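Local coordinates for phosphoribosylaminoimidazole carboxylase, ATPase subunit (Bacillus anthracis, PDB 3V4S), which probably uses ATP and bicarbonate to convert aminoimidazole ribonucleotide into N5-carboxyaminoimidazole ribonucleotide in purine biosynthesis, at residues F193-S198 with V214-H219; N222-S227 with M318-G323; A259-A264 with Y271-A276. All coordinates share one frame; numbering follows the deposited sequence.

Overall arrangement
All three lie in one antiparallel sheet of eight strands. Across it run strands 270-276, 256-264, 195-203, 209-220, 223-229 and 316-322 in order. Interaction 3 joins the first pair, interaction 1 the middle pair and interaction 2 the pair 223-229 and 316-322, with two strands beyond. The centres of interactions 1 and 3 are about 9 Å apart, and those of interactions 1 and 2 about 13 Å. Interactions 2 and 3, about 17 Å apart between centres, do not touch. Along the chain, interaction 1 closes first, and interaction 3 falls between the segments of interaction 2. The sheet carries part of the ATP and magnesium sites and continues from the ATP-grasp region into the C-terminal one.

Interaction 1 (F193-S198 with V214-H219). With ATP (adenosine-5'-triphosphate), chain F.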
loop_
_atom_site.group_PDB
_atom_site.type_symbol
_atom_site.label_atom_id
_atom_site.label_comp_id
_atom_site.label_asym_id
_atom_site.label_seq_id
_atom_site.Cartn_x
_atom_site.Cartn_y
_atom_site.Cartn_z
ATOM N N PHE B 193 -13.380 -9.589 -31.771
ATOM C CA PHE B 193 -12.076 -9.746 -31.118
ATOM C C PHE B 193 -11.834 -11.136 -30.507
ATOM O O PHE B 193 -12.778 -11.871 -30.203
ATOM C CB PHE B 193 -11.887 -8.662 -30.047
ATOM C CG PHE B 193 -12.944 -8.670 -28.967
ATOM C CD1 PHE B 193 -13.982 -7.740 -28.985
ATOM C CD2 PHE B 193 -12.906 -9.603 -27.931
ATOM C CE1 PHE B 193 -14.945 -7.732 -27.986
ATOM C CE2 PHE B 193 -13.874 -9.608 -26.941
ATOM C CZ PHE B 193 -14.896 -8.664 -26.966
ATOM N N GLU B 194 -10.565 -11.488 -30.319
ATOM C CA GLU B 194 -10.230 -12.744 -29.666
ATOM C C GLU B 194 -10.174 -12.488 -28.156
ATOM O O GLU B 194 -10.642 -13.300 -27.357
ATOM C CB GLU B 194 -8.886 -13.266 -30.182
ATOM C CG GLU B 194 -8.870 -14.762 -30.465
ATOM C CD GLU B 194 -7.461 -15.359 -30.514
ATOM O OE1 GLU B 194 -6.537 -14.735 -31.094
ATOM O OE2 GLU B 194 -7.277 -16.472 -29.969
ATOM N N LYS B 195 -9.601 -11.346 -27.785
ATOM C CA LYS B 195 -9.489 -10.915 -26.386
ATOM C C LYS B 195 -9.630 -9.397 -26.278
ATOM O O LYS B 195 -9.344 -8.665 -27.234
ATOM C CB LYS B 195 -8.137 -11.355 -25.796
ATOM C CG LYS B 195 -8.060 -12.836 -25.463
ATOM C CD LYS B 195 -6.623 -13.295 -25.280
ATOM C CE LYS B 195 -6.546 -14.802 -25.126
ATOM N NZ LYS B 195 -7.401 -15.274 -24.000
ATOM N N GLU B 196 -10.101 -8.940 -25.115
ATOM C CA GLU B 196 -10.069 -7.521 -24.751
ATOM C C GLU B 196 -8.859 -7.286 -23.868
ATOM O O GLU B 196 -8.586 -8.074 -22.967
ATOM C CB GLU B 196 -11.292 -7.138 -23.927
ATOM C CG GLU B 196 -12.616 -7.351 -24.615
ATOM C CD GLU B 196 -13.726 -6.662 -23.867
ATOM O OE1 GLU B 196 -14.595 -7.378 -23.330
ATOM O OE2 GLU B 196 -13.706 -5.415 -23.800
ATOM N N VAL B 197 -8.144 -6.198 -24.110
ATOM C CA VAL B 197 -7.009 -5.882 -23.270
ATOM C C VAL B 197 -7.028 -4.411 -22.947
ATOM O O VAL B 197 -7.693 -3.635 -23.614
ATOM C CB VAL B 197 -5.649 -6.265 -23.916
ATOM C CG1 VAL B 197 -5.597 -7.744 -24.276
ATOM C CG2 VAL B 197 -5.325 -5.362 -25.099
ATOM N N SER B 198 -6.293 -4.033 -21.905
ATOM C CA SER B 198 -6.124 -2.635 -21.576
ATOM C C SER B 198 -4.696 -2.353 -21.168
ATOM O O SER B 198 -3.945 -3.260 -20.732
ATOM C CB SER B 198 -7.095 -2.212 -20.473
ATOM O OG SER B 198 -6.781 -2.848 -19.248
ATOM N N VAL B 214 0.248 -5.044 -20.075
ATOM C CA VAL B 214 -1.050 -5.230 -20.719
ATOM C C VAL B 214 -1.859 -6.251 -19.926
ATOM O O VAL B 214 -1.360 -7.316 -19.592
ATOM C CB VAL B 214 -0.887 -5.703 -22.185
ATOM C CG1 VAL B 214 -2.246 -5.949 -22.821
ATOM C CG2 VAL B 214 -0.057 -4.699 -22.984
ATOM N N ALA B 215 -3.109 -5.902 -19.630
ATOM C CA ALA B 215 -4.020 -6.755 -18.892
ATOM C C ALA B 215 -5.036 -7.325 -19.847
ATOM O O ALA B 215 -5.517 -6.621 -20.732
ATOM C CB ALA B 215 -4.740 -5.945 -17.820
ATOM N N GLU B 216 -5.357 -8.600 -19.670
ATOM C CA GLU B 216 -6.443 -9.220 -20.410
ATOM C C GLU B 216 -7.702 -9.142 -19.559
ATOM O O GLU B 216 -7.724 -9.632 -18.408
ATOM C CB GLU B 216 -6.099 -10.671 -20.735
ATOM C CG GLU B 216 -7.257 -11.475 -21.269
ATOM C CD GLU B 216 -6.964 -12.953 -21.312
ATOM O OE1 GLU B 216 -5.785 -13.363 -21.138
ATOM O OE2 GLU B 216 -7.937 -13.703 -21.500
ATOM N N ASN B 217 -8.745 -8.533 -20.121
ATOM C CA ASN B 217 -9.956 -8.236 -19.372
ATOM C C ASN B 217 -11.148 -9.103 -19.758
ATOM O O ASN B 217 -11.423 -9.337 -20.941
ATOM C CB ASN B 217 -10.306 -6.751 -19.509
ATOM C CG ASN B 217 -9.228 -5.852 -18.938
ATOM O OD1 ASN B 217 -8.651 -6.140 -17.866
ATOM N ND2 ASN B 217 -8.937 -4.757 -19.645
ATOM N N ILE B 218 -11.852 -9.581 -18.746
ATOM C CA ILE B 218 -13.040 -10.378 -18.965
ATOM C C ILE B 218 -14.211 -9.626 -18.356
ATOM O O ILE B 218 -14.206 -9.282 -17.157
ATOM C CB ILE B 218 -12.898 -11.814 -18.409
ATOM C CG1 ILE B 218 -11.762 -12.556 -19.144
ATOM C CG2 ILE B 218 -14.215 -12.570 -18.531
ATOM C CD1 ILE B 218 -11.635 -14.037 -18.826
ATOM N N HIS B 219 -15.190 -9.335 -19.207
ATOM C CA HIS B 219 -16.393 -8.631 -18.797
ATOM C C HIS B 219 -17.528 -9.611 -18.743
ATOM O O HIS B 219 -17.553 -10.570 -19.515
ATOM C CB HIS B 219 -16.703 -7.525 -19.799
ATOM C CG HIS B 219 -15.712 -6.394 -19.786
ATOM N ND1 HIS B 219 -14.667 -6.339 -20.627
ATOM C CD2 HIS B 219 -15.633 -5.257 -18.987
ATOM C CE1 HIS B 219 -13.962 -5.213 -20.398
ATOM N NE2 HIS B 219 -14.552 -4.555 -19.391
HETATM P PG ATP F . -17.321 0.947 -18.901
HETATM O O1G ATP F . -15.926 0.425 -19.141
HETATM O O2G ATP F . -18.025 0.389 -17.683
HETATM O O3G ATP F . -17.429 2.441 -19.027
HETATM P PB ATP F . -19.107 1.125 -21.183
HETATM O O1B ATP F . -20.462 1.270 -20.552
HETATM O O2B ATP F . -18.426 2.316 -21.776
HETATM O O3B ATP F . -18.138 0.303 -20.161
HETATM P PA ATP F . -18.103 -0.262 -23.487
HETATM O O1A ATP F . -16.765 -0.300 -22.782
HETATM O O2A ATP F . -18.254 0.543 -24.752
HETATM O O3A ATP F . -19.278 0.114 -22.433
HETATM O "O5'" ATP F . -18.535 -1.768 -23.798
HETATM C "C5'" ATP F . -18.661 -2.700 -22.727
HETATM C "C4'" ATP F . -18.295 -4.056 -23.311
HETATM O "O4'" ATP F . -19.164 -4.368 -24.418
HETATM C "C3'" ATP F . -16.887 -4.077 -23.898
HETATM O "O3'" ATP F . -15.837 -4.244 -22.927
HETATM C "C2'" ATP F . -17.005 -5.188 -24.930
HETATM O "O2'" ATP F . -16.856 -6.475 -24.323
HETATM C "C1'" ATP F . -18.437 -5.035 -25.458
HETATM N N9 ATP F . -18.386 -4.202 -26.689
HETATM C C8 ATP F . -18.551 -2.860 -26.762
HETATM N N7 ATP F . -18.402 -2.424 -28.039
HETATM C C5 ATP F . -18.151 -3.499 -28.817
HETATM C C6 ATP F . -17.904 -3.763 -30.256
HETATM N N6 ATP F . -17.901 -2.765 -31.172
HETATM N N1 ATP F . -17.683 -5.048 -30.636
HETATM C C2 ATP F . -17.682 -6.075 -29.761
HETATM N N3 ATP F . -17.894 -5.903 -28.447
HETATM C C4 ATP F . -18.137 -4.670 -27.920
HETATM O O HOH W 1 -10.953 -11.062 -23.075
HETATM O O HOH W 2 -14.981 -9.785 -22.066
#
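Glu-196 OE1 is gripped by three groups. The ATP ribose hydroxyl O2' donates to Glu-196 OE1 at 2.6 Å. His-219 ND1 donates to the same OE1 at 2.9 Å, with a bent N-H...O angle of 141°. This bond comes in from above the carboxylate plane. Water 2 donates to OE1 and accepts from the backbone N of His-219. The other oxygen, Glu-196 OE2, accepts from ATP O3' at 2.6 Å. The extended Glu-196 chain brings both oxygens to the ribose. ATP O3' also sits over one face of the His-219 ring, toward its rim. Phe-193 meets the adenine, with N3 of ATP near the plane of the ring at its edge.

Farther along, the strands pair antiparallel. Ser-198 and Ala-215 form a hydrogen-bonded pair with bonds in both directions. On the same face, Asn-217 ND2 donates to Ser-198 OG at 2.9 Å, nearly in the amide plane. Ser-282 also binds that hydroxyl, while Asn-217 OD1 is taken by Ser-227. On the face of Val-197, the valine CB packs on Val-214 CG1 at 3.6 Å. Lys-195 NZ makes a salt bridge with Glu-216 OE2 at 3.0 Å, and Arg-232 shares that oxygen. With one carboxylate oxygen to each ribose hydroxyl, and the histidine and water steadying one of them, the contact probably holds the sugar in place and limits its rotation.

Interaction 2 (N222-S227 with M318-G323); sequences NILHES and MVNILG. With ATP (adenosine-5'-triphosphate), chain F.
Asn-320 reaches across to Leu-224 O. Its CB lies 3.6 Å from Leu-224 O, and its CG follows at 3.7 Å from the same oxygen. A chi1 of -99°, off the usual staggered values, turns the amide toward this carbonyl. At the tip, Asn-320 ND2 donates to Leu-224 O at 3.0 Å. The nitrogen stands above the carbonyl plane, 51° out of it. Asn-320 ND2 also binds Asn-281 OD1. Asn-281 belongs to the carbonate pocket, so Asn-320 probably helps to position it from the second shell.

The backbone of Asn-320 is held as well. Its N donates to His-225 O at 2.9 Å, and water 3 bridges its O to His-225 ND1. Trp-378 binds the same Asn-320 O and also meets the His-225 ring. On their other side, His-225 and Glu-226 both face Ile-218 of strand 209-220, in a classic beta bulge.

The neighbouring Val-319 runs alongside two side chains. Its CG1 is 3.7 Å from His-225 CE1, and its CG2 is 3.9 Å from Glu-226 OE1. Met-318 points to the other face of the sheet, with Ser-227. Bends at its chi2 and chi3 bring Met-318 CE to 4.1 Å from Leu-224 CD2. Ile-223 and Leu-322 meet tip to tip, CG2 to CD2 at 4.2 Å.

Ser-227 and Met-318 exchange two backbone bonds as an antiparallel hydrogen-bonded pair. This antiparallel pairing of strands 223-229 and 316-322 carries the sheet from the ATP-grasp region into the C-terminal region.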
loop_
_atom_site.group_PDB
_atom_site.type_symbol
_atom_site.label_atom_id
_atom_site.label_comp_id
_atom_site.label_asym_id
_atom_site.label_seq_id
_atom_site.Cartn_x
_atom_site.Cartn_y
_atom_site.Cartn_z
ATOM N N ASN B 222 -21.450 -6.777 -19.222
ATOM C CA ASN B 222 -20.771 -5.486 -19.483
ATOM C C ASN B 222 -20.063 -4.825 -18.293
ATOM O O ASN B 222 -19.728 -3.632 -18.352
ATOM C CB ASN B 222 -21.736 -4.479 -20.122
ATOM C CG ASN B 222 -22.197 -4.912 -21.495
ATOM O OD1 ASN B 222 -23.392 -4.848 -21.811
ATOM N ND2 ASN B 222 -21.258 -5.380 -22.313
ATOM N N ILE B 223 -19.854 -5.585 -17.217
ATOM C CA ILE B 223 -19.105 -5.096 -16.060
ATOM C C ILE B 223 -17.814 -5.906 -15.984
ATOM O O ILE B 223 -17.841 -7.115 -16.165
ATOM C CB ILE B 223 -19.890 -5.279 -14.740
ATOM C CG1 ILE B 223 -21.292 -4.667 -14.843
ATOM C CG2 ILE B 223 -19.122 -4.662 -13.571
ATOM C CD1 ILE B 223 -22.194 -4.981 -13.667
ATOM N N LEU B 224 -16.688 -5.237 -15.733
ATOM C CA LEU B 224 -15.419 -5.936 -15.577
ATOM C C LEU B 224 -15.543 -7.027 -14.521
ATOM O O LEU B 224 -16.072 -6.799 -13.436
ATOM C CB LEU B 224 -14.277 -4.960 -15.250
ATOM C CG LEU B 224 -12.853 -5.540 -15.193
ATOM C CD1 LEU B 224 -12.483 -6.226 -16.515
ATOM C CD2 LEU B 224 -11.862 -4.418 -14.872
ATOM N N HIS B 225 -15.093 -8.226 -14.865
ATOM C CA HIS B 225 -15.135 -9.355 -13.952
ATOM C C HIS B 225 -13.735 -9.681 -13.494
ATOM O O HIS B 225 -13.455 -9.677 -12.283
ATOM C CB HIS B 225 -15.811 -10.566 -14.609
ATOM C CG HIS B 225 -15.614 -11.856 -13.857
ATOM N ND1 HIS B 225 -15.858 -11.970 -12.524
ATOM C CD2 HIS B 225 -15.187 -13.107 -14.290
ATOM C CE1 HIS B 225 -15.590 -13.234 -12.133
ATOM N NE2 HIS B 225 -15.182 -13.929 -13.219
ATOM N N GLU B 226 -12.851 -9.938 -14.457
ATOM C CA GLU B 226 -11.456 -10.297 -14.194
ATOM C C GLU B 226 -10.471 -9.518 -15.067
ATOM O O GLU B 226 -10.770 -9.207 -16.225
ATOM C CB GLU B 226 -11.242 -11.806 -14.403
ATOM C CG GLU B 226 -11.826 -12.659 -13.280
ATOM C CD GLU B 226 -11.640 -14.148 -13.521
ATOM O OE1 GLU B 226 -11.494 -14.884 -12.527
ATOM O OE2 GLU B 226 -11.623 -14.573 -14.701
ATOM N N SER B 227 -9.317 -9.177 -14.490
ATOM C CA SER B 227 -8.162 -8.680 -15.240
ATOM C C SER B 227 -7.017 -9.666 -15.037
ATOM O O SER B 227 -6.704 -10.046 -13.902
ATOM C CB SER B 227 -7.721 -7.287 -14.786
ATOM O OG SER B 227 -8.648 -6.272 -15.162
ATOM N N MET B 318 -6.969 -10.115 -11.037
ATOM C CA MET B 318 -7.895 -9.301 -10.258
ATOM C C MET B 318 -9.332 -9.785 -10.500
ATOM O O MET B 318 -9.745 -9.980 -11.655
ATOM C CB MET B 318 -7.770 -7.815 -10.626
ATOM C CG MET B 318 -8.678 -6.946 -9.741
ATOM S SD MET B 318 -9.523 -5.628 -10.619
ATOM C CE MET B 318 -10.782 -6.535 -11.518
ATOM N N VAL B 319 -10.091 -9.983 -9.422
ATOM C CA VAL B 319 -11.509 -10.291 -9.539
ATOM C C VAL B 319 -12.317 -9.192 -8.857
ATOM O O VAL B 319 -12.052 -8.859 -7.697
ATOM C CB VAL B 319 -11.874 -11.678 -8.942
ATOM C CG1 VAL B 319 -13.229 -12.128 -9.466
ATOM C CG2 VAL B 319 -10.820 -12.732 -9.289
ATOM N N ASN B 320 -13.291 -8.625 -9.570
ATOM C CA ASN B 320 -14.190 -7.644 -8.975
ATOM C C ASN B 320 -15.120 -8.230 -7.923
ATOM O O ASN B 320 -15.597 -9.369 -8.043
ATOM C CB ASN B 320 -15.005 -6.885 -10.042
ATOM C CG ASN B 320 -14.422 -5.510 -10.363
ATOM O OD1 ASN B 320 -13.592 -4.973 -9.612
ATOM N ND2 ASN B 320 -14.854 -4.923 -11.486
ATOM N N ILE B 321 -15.341 -7.446 -6.867
ATOM C CA ILE B 321 -16.327 -7.782 -5.855
ATOM C C ILE B 321 -17.478 -6.791 -5.983
ATOM O O ILE B 321 -17.334 -5.613 -5.649
ATOM C CB ILE B 321 -15.755 -7.728 -4.419
ATOM C CG1 ILE B 321 -14.622 -8.739 -4.264
ATOM C CG2 ILE B 321 -16.860 -7.992 -3.399
ATOM C CD1 ILE B 321 -13.732 -8.485 -3.060
ATOM N N LEU B 322 -18.615 -7.271 -6.475
ATOM C CA LEU B 322 -19.822 -6.436 -6.574
ATOM C C LEU B 322 -20.702 -6.653 -5.341
ATOM O O LEU B 322 -20.445 -7.563 -4.552
ATOM C CB LEU B 322 -20.604 -6.755 -7.862
ATOM C CG LEU B 322 -19.815 -6.825 -9.183
ATOM C CD1 LEU B 322 -20.740 -7.177 -10.345
ATOM C CD2 LEU B 322 -19.065 -5.521 -9.484
ATOM N N GLY B 323 -21.748 -5.833 -5.188
ATOM C CA GLY B 323 -22.711 -6.010 -4.087
ATOM C C GLY B 323 -23.169 -7.457 -3.950
ATOM O O GLY B 323 -23.243 -7.978 -2.841
HETATM P PG ATP F . -17.321 0.947 -18.901
HETATM O O1G ATP F . -15.926 0.425 -19.141
HETATM O O2G ATP F . -18.025 0.389 -17.683
HETATM O O3G ATP F . -17.429 2.441 -19.027
HETATM P PB ATP F . -19.107 1.125 -21.183
HETATM O O1B ATP F . -20.462 1.270 -20.552
HETATM O O2B ATP F . -18.426 2.316 -21.776
HETATM O O3B ATP F . -18.138 0.303 -20.161
HETATM P PA ATP F . -18.103 -0.262 -23.487
HETATM O O1A ATP F . -16.765 -0.300 -22.782
HETATM O O2A ATP F . -18.254 0.543 -24.752
HETATM O O3A ATP F . -19.278 0.114 -22.433
HETATM O "O5'" ATP F . -18.535 -1.768 -23.798
HETATM C "C5'" ATP F . -18.661 -2.700 -22.727
HETATM C "C4'" ATP F . -18.295 -4.056 -23.311
HETATM O "O4'" ATP F . -19.164 -4.368 -24.418
HETATM C "C3'" ATP F . -16.887 -4.077 -23.898
HETATM O "O3'" ATP F . -15.837 -4.244 -22.927
HETATM C "C2'" ATP F . -17.005 -5.188 -24.930
HETATM O "O2'" ATP F . -16.856 -6.475 -24.323
HETATM C "C1'" ATP F . -18.437 -5.035 -25.458
HETATM N N9 ATP F . -18.386 -4.202 -26.689
HETATM C C8 ATP F . -18.551 -2.860 -26.762
HETATM N N7 ATP F . -18.402 -2.424 -28.039
HETATM C C5 ATP F . -18.151 -3.499 -28.817
HETATM C C6 ATP F . -17.904 -3.763 -30.256
HETATM N N6 ATP F . -17.901 -2.765 -31.172
HETATM N N1 ATP F . -17.683 -5.048 -30.636
HETATM C C2 ATP F . -17.682 -6.075 -29.761
HETATM N N3 ATP F . -17.894 -5.903 -28.447
HETATM C C4 ATP F . -18.137 -4.670 -27.920
HETATM O O HOH W 3 -16.730 -9.981 -10.650
#

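Interaction 3 (A259-A264 with Y271-A276); sequences AVEMFA and YINELA. With MG (magnesium ion), chain G; MG (magnesium ion), chain H; ATP (adenosine-5'-triphosphate), chain F.
The Phe-263 ring carries Asn-273 over one face. Asn-273 CB makes a CH-pi contact there, 3.9 Å from the ring centroid and offset toward the rim. The ring and amide planes are 31° apart. ATP C4 approaches Phe-263 CZ obliquely at 3.7 Å, and Phe-193 also stacks with this ring. Asn-273 ND2 donates to Glu-261 OE1 at 2.9 Å. The oxygen lies close to the amide plane, and is met nearly along its C-O axis. ND2 gives a longer bond to ATP O1A. With CG opposite the backbone N (chi1 174°), Asn-273 can span the ring and the phosphate.

The strands form an antiparallel hairpin with a classic beta bulge, where Asn-273 and Glu-274 both face Glu-261. The bulge lets Asn-273 and Glu-274 both reach the ATP. Acidic and amide side chains that hold magnesium and phosphate are usual in ATP-grasp nucleotide sites. The carboxylates of Glu-261 and Glu-274 lie side by side, their planes 74° apart. Glu-261 holds a magnesium ion with both oxygens, OE1 at 2.3 Å and OE2 farther off, and Glu-274 with OE1 at 2.2 Å. ATP O1G, ATP O1A and water 5 also bind it. The shared ion would offset the repulsion between the close carboxylates. Arg-113 forms a salt bridge with Glu-274 OE2.

On the opposite face, Val-260 CG1 packs on Leu-275 CD2 at 3.8 Å. Met-262 CG lies 3.8 Å from Ile-272 CD1.

A second magnesium ion is bound by the backbone O of Leu-275 at 2.4 Å, with Thr-110, Glu-116, water 4 and water 6. Water 4 also donates to Glu-274 OE2.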
loop_
_atom_site.group_PDB
_atom_site.type_symbol
_atom_site.label_atom_id
_atom_site.label_comp_id
_atom_site.label_asym_id
_atom_site.label_seq_id
_atom_site.Cartn_x
_atom_site.Cartn_y
_atom_site.Cartn_z
ATOM N N ALA B 259 -6.229 5.225 -19.168
ATOM C CA ALA B 259 -6.544 3.829 -19.359
ATOM C C ALA B 259 -7.049 3.702 -20.795
ATOM O O ALA B 259 -7.948 4.452 -21.207
ATOM C CB ALA B 259 -7.627 3.376 -18.376
ATOM N N VAL B 260 -6.476 2.746 -21.535
ATOM C CA VAL B 260 -6.821 2.501 -22.938
ATOM C C VAL B 260 -7.391 1.099 -23.059
ATOM O O VAL B 260 -6.662 0.120 -22.873
ATOM C CB VAL B 260 -5.581 2.662 -23.859
ATOM C CG1 VAL B 260 -5.970 2.548 -25.332
ATOM C CG2 VAL B 260 -4.892 4.002 -23.602
ATOM N N GLU B 261 -8.691 0.998 -23.351
ATOM C CA GLU B 261 -9.319 -0.299 -23.596
ATOM C C GLU B 261 -9.231 -0.652 -25.078
ATOM O O GLU B 261 -9.500 0.195 -25.941
ATOM C CB GLU B 261 -10.797 -0.281 -23.211
ATOM C CG GLU B 261 -11.092 -0.029 -21.746
ATOM C CD GLU B 261 -12.580 -0.140 -21.440
ATOM O OE1 GLU B 261 -13.389 -0.570 -22.310
ATOM O OE2 GLU B 261 -12.962 0.207 -20.323
ATOM N N MET B 262 -8.934 -1.922 -25.353
ATOM C CA MET B 262 -8.617 -2.394 -26.699
ATOM C C MET B 262 -9.270 -3.719 -27.031
ATOM O O MET B 262 -9.598 -4.519 -26.138
ATOM C CB MET B 262 -7.106 -2.539 -26.853
ATOM C CG MET B 262 -6.355 -1.225 -26.817
ATOM S SD MET B 262 -4.602 -1.574 -26.615
ATOM C CE MET B 262 -3.911 0.066 -26.556
ATOM N N PHE B 263 -9.469 -3.936 -28.327
ATOM C CA PHE B 263 -9.984 -5.195 -28.821
ATOM C C PHE B 263 -8.884 -5.828 -29.654
ATOM O O PHE B 263 -8.347 -5.180 -30.551
ATOM C CB PHE B 263 -11.230 -4.987 -29.691
ATOM C CG PHE B 263 -12.439 -4.456 -28.949
ATOM C CD1 PHE B 263 -13.324 -3.590 -29.583
ATOM C CD2 PHE B 263 -12.706 -4.830 -27.631
ATOM C CE1 PHE B 263 -14.448 -3.100 -28.917
ATOM C CE2 PHE B 263 -13.827 -4.340 -26.963
ATOM C CZ PHE B 263 -14.698 -3.473 -27.612
ATOM N N ALA B 264 -8.539 -7.079 -29.359
ATOM C CA ALA B 264 -7.499 -7.752 -30.131
ATOM C C ALA B 264 -8.099 -8.849 -31.013
ATOM O O ALA B 264 -8.738 -9.775 -30.519
ATOM C CB ALA B 264 -6.406 -8.284 -29.219
ATOM N N TYR B 271 -8.044 -2.734 -32.084
ATOM C CA TYR B 271 -8.994 -1.620 -32.149
ATOM C C TYR B 271 -9.102 -0.944 -30.785
ATOM O O TYR B 271 -9.212 -1.631 -29.768
ATOM C CB TYR B 271 -10.370 -2.129 -32.584
ATOM C CG TYR B 271 -10.375 -2.622 -34.008
ATOM C CD1 TYR B 271 -10.190 -3.978 -34.296
ATOM C CD2 TYR B 271 -10.524 -1.731 -35.073
ATOM C CE1 TYR B 271 -10.171 -4.436 -35.606
ATOM C CE2 TYR B 271 -10.505 -2.176 -36.392
ATOM C CZ TYR B 271 -10.329 -3.529 -36.649
ATOM O OH TYR B 271 -10.313 -3.986 -37.946
ATOM N N ILE B 272 -9.035 0.385 -30.769
ATOM C CA ILE B 272 -9.246 1.142 -29.553
ATOM C C ILE B 272 -10.752 1.221 -29.289
ATOM O O ILE B 272 -11.515 1.676 -30.156
ATOM C CB ILE B 272 -8.654 2.561 -29.630
ATOM C CG1 ILE B 272 -7.195 2.546 -30.127
ATOM C CG2 ILE B 272 -8.719 3.222 -28.260
ATOM C CD1 ILE B 272 -6.255 1.656 -29.325
ATOM N N ASN B 273 -11.173 0.755 -28.113
ATOM C CA ASN B 273 -12.591 0.752 -27.737
ATOM C C ASN B 273 -12.983 2.064 -27.069
ATOM O O ASN B 273 -13.975 2.702 -27.472
ATOM C CB ASN B 273 -12.934 -0.449 -26.841
ATOM C CG ASN B 273 -14.372 -0.410 -26.315
ATOM O OD1 ASN B 273 -15.322 -0.245 -27.073
ATOM N ND2 ASN B 273 -14.532 -0.611 -25.016
ATOM N N GLU B 274 -12.220 2.456 -26.044
ATOM C CA GLU B 274 -12.467 3.702 -25.327
ATOM C C GLU B 274 -11.340 4.068 -24.376
ATOM O O GLU B 274 -10.500 3.239 -24.022
ATOM C CB GLU B 274 -13.819 3.669 -24.577
ATOM C CG GLU B 274 -13.861 2.739 -23.382
ATOM C CD GLU B 274 -15.164 2.827 -22.594
ATOM O OE1 GLU B 274 -15.354 1.976 -21.684
ATOM O OE2 GLU B 274 -15.988 3.745 -22.852
ATOM N N LEU B 275 -11.356 5.327 -23.961
ATOM C CA LEU B 275 -10.346 5.895 -23.093
ATOM C C LEU B 275 -10.982 6.368 -21.773
ATOM O O LEU B 275 -12.124 6.809 -21.757
ATOM C CB LEU B 275 -9.680 7.075 -23.798
ATOM C CG LEU B 275 -9.153 6.828 -25.217
ATOM C CD1 LEU B 275 -8.674 8.130 -25.840
ATOM C CD2 LEU B 275 -8.050 5.777 -25.228
ATOM N N ALA B 276 -10.225 6.282 -20.679
ATOM C CA ALA B 276 -10.616 6.896 -19.390
ATOM C C ALA B 276 -9.420 7.679 -18.811
ATOM O O ALA B 276 -8.370 7.096 -18.552
ATOM C CB ALA B 276 -11.097 5.831 -18.407
HETATM MG MG MG G . -15.394 -0.226 -21.228
HETATM MG MG MG H . -14.237 7.570 -22.623
HETATM P PG ATP F . -17.321 0.947 -18.901
HETATM O O1G ATP F . -15.926 0.425 -19.141
HETATM O O2G ATP F . -18.025 0.389 -17.683
HETATM O O3G ATP F . -17.429 2.441 -19.027
HETATM P PB ATP F . -19.107 1.125 -21.183
HETATM O O1B ATP F . -20.462 1.270 -20.552
HETATM O O2B ATP F . -18.426 2.316 -21.776
HETATM O O3B ATP F . -18.138 0.303 -20.161
HETATM P PA ATP F . -18.103 -0.262 -23.487
HETATM O O1A ATP F . -16.765 -0.300 -22.782
HETATM O O2A ATP F . -18.254 0.543 -24.752
HETATM O O3A ATP F . -19.278 0.114 -22.433
HETATM O "O5'" ATP F . -18.535 -1.768 -23.798
HETATM C "C5'" ATP F . -18.661 -2.700 -22.727
HETATM C "C4'" ATP F . -18.295 -4.056 -23.311
HETATM O "O4'" ATP F . -19.164 -4.368 -24.418
HETATM C "C3'" ATP F . -16.887 -4.077 -23.898
HETATM O "O3'" ATP F . -15.837 -4.244 -22.927
HETATM C "C2'" ATP F . -17.005 -5.188 -24.930
HETATM O "O2'" ATP F . -16.856 -6.475 -24.323
HETATM C "C1'" ATP F . -18.437 -5.035 -25.458
HETATM N N9 ATP F . -18.386 -4.202 -26.689
HETATM C C8 ATP F . -18.551 -2.860 -26.762
HETATM N N7 ATP F . -18.402 -2.424 -28.039
HETATM C C5 ATP F . -18.151 -3.499 -28.817
HETATM C C6 ATP F . -17.904 -3.763 -30.256
HETATM N N6 ATP F . -17.901 -2.765 -31.172
HETATM N N1 ATP F . -17.683 -5.048 -30.636
HETATM C C2 ATP F . -17.682 -6.075 -29.761
HETATM N N3 ATP F . -17.894 -5.903 -28.447
HETATM C C4 ATP F . -18.137 -4.670 -27.920
HETATM O O HOH W 4 -15.971 6.542 -23.580
HETATM O O HOH W 5 -15.540 -2.136 -20.787
HETATM O O HOH W 6 -14.901 7.204 -20.616
#